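Local coordinates for protein Zn-dependent hydrolase, glyoxylase (Echinicola vietnamensis, PDB 6T5K) that probably hydrolyses beta-lactam antibiotics, carbapenems among them, to substituted beta-amino acids as a monomeric class B metallo-beta-lactamase with two zinc ions, at residues V97-L109 / T125-P137. Sequence-based numbering, arbitrary orientation.
Sequences VATHFHLDCLGGL and TLSLASQHDFPQP. With ZN (zinc ion), chain G; ZN (zinc ion), chain H; EDO (1,2-ethanediol), chain F.
F101 and T125 bring the backbones of 97-109 and 125-137 closest, their CA atoms 5.1 Å apart where the loop after strand 92-98 passes helix 123-131. Beyond that helix the chain turns at D133 in a Schellman motif, and F134 to P137 return beside helix 103-106. No direct hydrogen bond joins the segments; one water donates to both A98 O and T125 OG1, which also bonds D166.

F101 carries the largest share of the buried surface. With CG held between its backbone N and carbonyl carbon (chi1 77°), the ring reaches the helix, where L128 CB lies over one face, 4.1 Å from the centroid, as a CH-pi contact. F101 CE2 sits over the centre of the H132 ring, 3.3 Å from H132 CE1, the two planes inclined at 35°. H132 is steadied by its own helix: ND1 donates to L128 O at 2.8 Å, nearly in the ring plane, while H132 N reaches that oxygen from the opposite face of the carbonyl plane.

The F134 ring is sandwiched, H132 CB over one face and L103 CD2 over the other, the latter 4.0 Å from the centroid. Its edge meets F101 O, a buried carbonyl with no hydrogen-bonding partner. Next to F134, branched L106 spreads its methyls, CD1 against F134 CB and P135 CD, CD2 against A129 CB, a side chain of one methyl that lets the leucine lie against the helix. L109 CD1 packs on P137 CG at 3.9 Å, and the rigid prolines offer compact apolar surfaces to both leucines.

H100 and H102 point away from the helix, to one zinc ion, which they bind with H163; D104, with C182 and H223, binds the other. This is the HXHXD motif of the metallo-beta-lactamase αβ/βα fold, its zinc-binding loop backed by helix 123-131 and the turn after it.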
loop_
_atom_site.group_PDB
_atom_site.type_symbol
_atom_site.label_atom_id
_atom_site.label_comp_id
_atom_site.label_asym_id
_atom_site.label_seq_id
_atom_site.Cartn_x
_atom_site.Cartn_y
_atom_site.Cartn_z
ATOM N N VAL A 97 5.938 -0.345 5.366
ATOM C CA VAL A 97 4.963 0.648 5.784
ATOM C C VAL A 97 3.589 -0.009 5.806
ATOM O O VAL A 97 3.164 -0.584 4.807
ATOM C CB VAL A 97 4.935 1.847 4.817
ATOM C CG1 VAL A 97 3.904 2.867 5.241
ATOM C CG2 VAL A 97 6.312 2.490 4.719
ATOM N N ALA A 98 2.874 0.123 6.922
ATOM C CA ALA A 98 1.486 -0.334 7.016
ATOM C C ALA A 98 0.604 0.879 6.756
ATOM O O ALA A 98 0.654 1.852 7.517
ATOM C CB ALA A 98 1.172 -0.881 8.402
ATOM N N THR A 99 -0.163 0.847 5.672
ATOM C CA THR A 99 -0.886 2.052 5.281
ATOM C C THR A 99 -2.194 2.279 6.037
ATOM O O THR A 99 -2.791 3.355 5.881
ATOM C CB THR A 99 -1.081 2.135 3.757
ATOM O OG1 THR A 99 -1.873 1.058 3.277
ATOM C CG2 THR A 99 0.268 2.200 3.035
ATOM N N HIS A 100 -2.669 1.312 6.804
ATOM C CA HIS A 100 -3.656 1.535 7.861
ATOM C C HIS A 100 -3.624 0.307 8.758
ATOM O O HIS A 100 -2.820 -0.609 8.554
ATOM C CB HIS A 100 -5.078 1.908 7.390
ATOM C CG HIS A 100 -5.769 0.879 6.550
ATOM N ND1 HIS A 100 -5.549 0.751 5.197
ATOM C CD2 HIS A 100 -6.740 -0.016 6.855
ATOM C CE1 HIS A 100 -6.310 -0.220 4.717
ATOM N NE2 HIS A 100 -7.050 -0.692 5.697
ATOM N N PHE A 101 -4.479 0.292 9.767
ATOM C CA PHE A 101 -4.360 -0.724 10.815
ATOM C C PHE A 101 -4.963 -2.086 10.477
ATOM O O PHE A 101 -4.819 -3.012 11.279
ATOM C CB PHE A 101 -4.964 -0.215 12.132
ATOM C CG PHE A 101 -6.471 -0.247 12.188
ATOM C CD1 PHE A 101 -7.223 0.839 11.726
ATOM C CD2 PHE A 101 -7.136 -1.343 12.740
ATOM C CE1 PHE A 101 -8.600 0.818 11.799
ATOM C CE2 PHE A 101 -8.534 -1.351 12.834
ATOM C CZ PHE A 101 -9.261 -0.278 12.342
ATOM N N HIS A 102 -5.621 -2.252 9.332
ATOM C CA HIS A 102 -6.280 -3.520 9.034
ATOM C C HIS A 102 -5.266 -4.614 8.648
ATOM O O HIS A 102 -4.114 -4.357 8.321
ATOM C CB HIS A 102 -7.266 -3.349 7.887
ATOM C CG HIS A 102 -8.518 -2.626 8.251
ATOM N ND1 HIS A 102 -9.327 -2.031 7.303
ATOM C CD2 HIS A 102 -9.126 -2.429 9.444
ATOM C CE1 HIS A 102 -10.376 -1.501 7.900
ATOM N NE2 HIS A 102 -10.276 -1.723 9.198
ATOM N N LEU A 103 -5.740 -5.860 8.625
ATOM C CA LEU A 103 -4.838 -7.005 8.423
ATOM C C LEU A 103 -4.279 -7.109 7.004
ATOM O O LEU A 103 -3.201 -7.691 6.824
ATOM C CB LEU A 103 -5.528 -8.293 8.876
ATOM C CG LEU A 103 -5.721 -8.389 10.395
ATOM C CD1 LEU A 103 -6.605 -9.586 10.694
ATOM C CD2 LEU A 103 -4.389 -8.539 11.133
ATOM N N ASP A 104 -4.947 -6.544 6.002
ATOM C CA ASP A 104 -4.381 -6.523 4.651
ATOM C C ASP A 104 -3.344 -5.417 4.472
ATOM O O ASP A 104 -2.929 -5.128 3.337
ATOM C CB ASP A 104 -5.480 -6.441 3.567
ATOM C CG ASP A 104 -6.419 -5.236 3.715
ATOM O OD1 ASP A 104 -6.811 -4.924 4.871
ATOM O OD2 ASP A 104 -6.800 -4.627 2.649
ATOM N N CYS A 105 -2.945 -4.795 5.576
ATOM C CA CYS A 105 -1.819 -3.885 5.630
ATOM C C CYS A 105 -0.721 -4.393 6.538
ATOM O O CYS A 105 0.455 -4.125 6.277
ATOM C CB CYS A 105 -2.272 -2.513 6.143
ATOM S SG CYS A 105 -3.607 -1.821 5.204
ATOM N N LEU A 106 -1.070 -5.090 7.640
ATOM C CA LEU A 106 -0.047 -5.376 8.635
ATOM C C LEU A 106 -0.095 -6.785 9.198
ATOM O O LEU A 106 0.647 -7.079 10.138
ATOM C CB LEU A 106 -0.065 -4.340 9.775
ATOM C CG LEU A 106 -1.419 -3.917 10.354
ATOM C CD1 LEU A 106 -2.061 -5.112 11.029
ATOM C CD2 LEU A 106 -1.234 -2.816 11.351
ATOM N N GLY A 107 -0.912 -7.669 8.637
ATOM C CA GLY A 107 -1.003 -9.004 9.187
ATOM C C GLY A 107 0.323 -9.740 9.210
ATOM O O GLY A 107 0.541 -10.610 10.055
ATOM N N GLY A 108 1.226 -9.396 8.305
ATOM C CA GLY A 108 2.507 -10.068 8.228
ATOM C C GLY A 108 3.700 -9.320 8.783
ATOM O O GLY A 108 4.842 -9.671 8.472
ATOM N N LEU A 109 3.487 -8.341 9.656
ATOM C CA LEU A 109 4.623 -7.541 10.094
ATOM C C LEU A 109 5.688 -8.362 10.824
ATOM O O LEU A 109 6.875 -8.010 10.776
ATOM C CB LEU A 109 4.167 -6.411 10.999
ATOM C CG LEU A 109 3.568 -5.207 10.284
ATOM C CD1 LEU A 109 3.201 -4.195 11.342
ATOM C CD2 LEU A 109 4.519 -4.602 9.271
ATOM N N THR A 125 -2.123 4.585 13.579
ATOM C CA THR A 125 -2.152 3.165 13.230
ATOM C C THR A 125 -1.539 2.317 14.329
ATOM O O THR A 125 -2.020 1.208 14.601
ATOM C CB THR A 125 -1.408 2.958 11.920
ATOM O OG1 THR A 125 -2.012 3.793 10.922
ATOM C CG2 THR A 125 -1.453 1.502 11.479
ATOM N N LEU A 126 -0.511 2.826 15.006
ATOM C CA LEU A 126 0.089 2.051 16.090
ATOM C C LEU A 126 -0.929 1.774 17.192
ATOM O O LEU A 126 -1.089 0.633 17.636
ATOM C CB LEU A 126 1.291 2.788 16.652
ATOM C CG LEU A 126 2.585 2.587 15.851
ATOM C CD1 LEU A 126 2.512 3.200 14.477
ATOM C CD2 LEU A 126 3.761 3.165 16.632
ATOM N N SER A 127 -1.642 2.808 17.638
ATOM C CA SER A 127 -2.599 2.617 18.728
ATOM C C SER A 127 -3.785 1.779 18.271
ATOM O O SER A 127 -4.235 0.891 18.999
ATOM C CB SER A 127 -3.047 3.955 19.292
ATOM O OG SER A 127 -3.353 4.853 18.262
ATOM N N LEU A 128 -4.262 1.995 17.043
ATOM C CA LEU A 128 -5.381 1.190 16.557
ATOM C C LEU A 128 -4.990 -0.279 16.434
ATOM O O LEU A 128 -5.774 -1.167 16.775
ATOM C CB LEU A 128 -5.863 1.747 15.221
ATOM C CG LEU A 128 -6.614 3.051 15.363
ATOM C CD1 LEU A 128 -6.724 3.741 14.041
ATOM C CD2 LEU A 128 -8.029 2.833 15.940
ATOM N N ALA A 129 -3.784 -0.555 15.947
ATOM C CA ALA A 129 -3.339 -1.943 15.850
ATOM C C ALA A 129 -3.319 -2.578 17.230
ATOM O O ALA A 129 -3.804 -3.700 17.427
ATOM C CB ALA A 129 -1.952 -1.989 15.223
ATOM N N SER A 130 -2.767 -1.864 18.204
ATOM C CA SER A 130 -2.701 -2.397 19.552
ATOM C C SER A 130 -4.092 -2.658 20.105
ATOM O O SER A 130 -4.348 -3.712 20.699
ATOM C CB SER A 130 -1.947 -1.409 20.435
ATOM O OG SER A 130 -1.954 -1.881 21.766
ATOM N N GLN A 131 -5.016 -1.727 19.910
ATOM C CA GLN A 131 -6.335 -1.928 20.475
ATOM C C GLN A 131 -7.053 -3.104 19.837
ATOM O O GLN A 131 -7.959 -3.679 20.451
ATOM C CB GLN A 131 -7.225 -0.715 20.290
ATOM C CG GLN A 131 -6.810 0.547 20.925
ATOM C CD GLN A 131 -7.609 1.698 20.341
ATOM O OE1 GLN A 131 -8.811 1.587 20.179
ATOM N NE2 GLN A 131 -6.941 2.832 20.058
ATOM N N HIS A 132 -6.751 -3.400 18.579
ATOM C CA HIS A 132 -7.347 -4.543 17.891
ATOM C C HIS A 132 -6.578 -5.840 18.094
ATOM O O HIS A 132 -6.998 -6.878 17.567
ATOM C CB HIS A 132 -7.484 -4.249 16.394
ATOM C CG HIS A 132 -8.579 -3.280 16.092
ATOM N ND1 HIS A 132 -8.431 -1.913 16.241
ATOM C CD2 HIS A 132 -9.862 -3.480 15.706
ATOM C CE1 HIS A 132 -9.579 -1.317 15.952
ATOM N NE2 HIS A 132 -10.450 -2.241 15.597
ATOM N N ASP A 133 -5.474 -5.805 18.837
ATOM C CA ASP A 133 -4.620 -6.979 19.027
ATOM C C ASP A 133 -4.086 -7.497 17.689
ATOM O O ASP A 133 -3.973 -8.701 17.465
ATOM C CB ASP A 133 -5.330 -8.074 19.833
ATOM C CG ASP A 133 -4.379 -9.130 20.331
ATOM O OD1 ASP A 133 -3.230 -8.772 20.697
ATOM O OD2 ASP A 133 -4.789 -10.318 20.350
ATOM N N PHE A 134 -3.731 -6.573 16.799
ATOM C CA PHE A 134 -3.081 -6.885 15.537
ATOM C C PHE A 134 -1.582 -6.623 15.652
ATOM O O PHE A 134 -1.127 -5.901 16.550
ATOM C CB PHE A 134 -3.620 -5.979 14.411
ATOM C CG PHE A 134 -5.067 -6.182 14.061
ATOM C CD1 PHE A 134 -5.765 -7.302 14.459
ATOM C CD2 PHE A 134 -5.739 -5.213 13.305
ATOM C CE1 PHE A 134 -7.096 -7.449 14.112
ATOM C CE2 PHE A 134 -7.071 -5.359 12.969
ATOM C CZ PHE A 134 -7.754 -6.487 13.369
ATOM N N PRO A 135 -0.773 -7.200 14.759
ATOM C CA PRO A 135 0.663 -6.875 14.739
ATOM C C PRO A 135 0.886 -5.373 14.702
ATOM O O PRO A 135 0.190 -4.637 14.001
ATOM C CB PRO A 135 1.167 -7.558 13.467
ATOM C CG PRO A 135 0.142 -8.688 13.264
ATOM C CD PRO A 135 -1.155 -8.064 13.634
ATOM N N GLN A 136 1.837 -4.907 15.504
ATOM C CA GLN A 136 1.982 -3.468 15.700
ATOM C C GLN A 136 3.162 -2.916 14.921
ATOM O O GLN A 136 4.300 -3.364 15.117
ATOM C CB GLN A 136 2.169 -3.174 17.184
ATOM C CG GLN A 136 0.886 -3.260 18.007
ATOM C CD GLN A 136 1.165 -2.991 19.465
ATOM O OE1 GLN A 136 1.824 -2.002 19.810
ATOM N NE2 GLN A 136 0.683 -3.873 20.335
ATOM N N PRO A 137 2.960 -1.903 14.087
ATOM C CA PRO A 137 4.107 -1.193 13.514
ATOM C C PRO A 137 4.968 -0.603 14.621
ATOM O O PRO A 137 4.482 -0.213 15.685
ATOM C CB PRO A 137 3.456 -0.102 12.650
ATOM C CG PRO A 137 2.065 -0.605 12.393
ATOM C CD PRO A 137 1.691 -1.296 13.676
HETATM ZN ZN ZN G . -8.812 -1.700 5.360
HETATM ZN ZN ZN H . -8.394 -3.050 2.177
HETATM C C1 EDO F . 3.698 -8.160 16.502
HETATM O O1 EDO F . 3.424 -6.858 17.099
HETATM C C2 EDO F . 4.714 -8.173 15.330
HETATM O O2 EDO F . 6.106 -8.553 15.646
HETATM O O HOH W 1 -0.484 4.112 8.575
HETATM O O HOH W 2 -8.741 -3.249 4.265
HETATM O O HOH W 3 -10.443 -2.158 1.646
#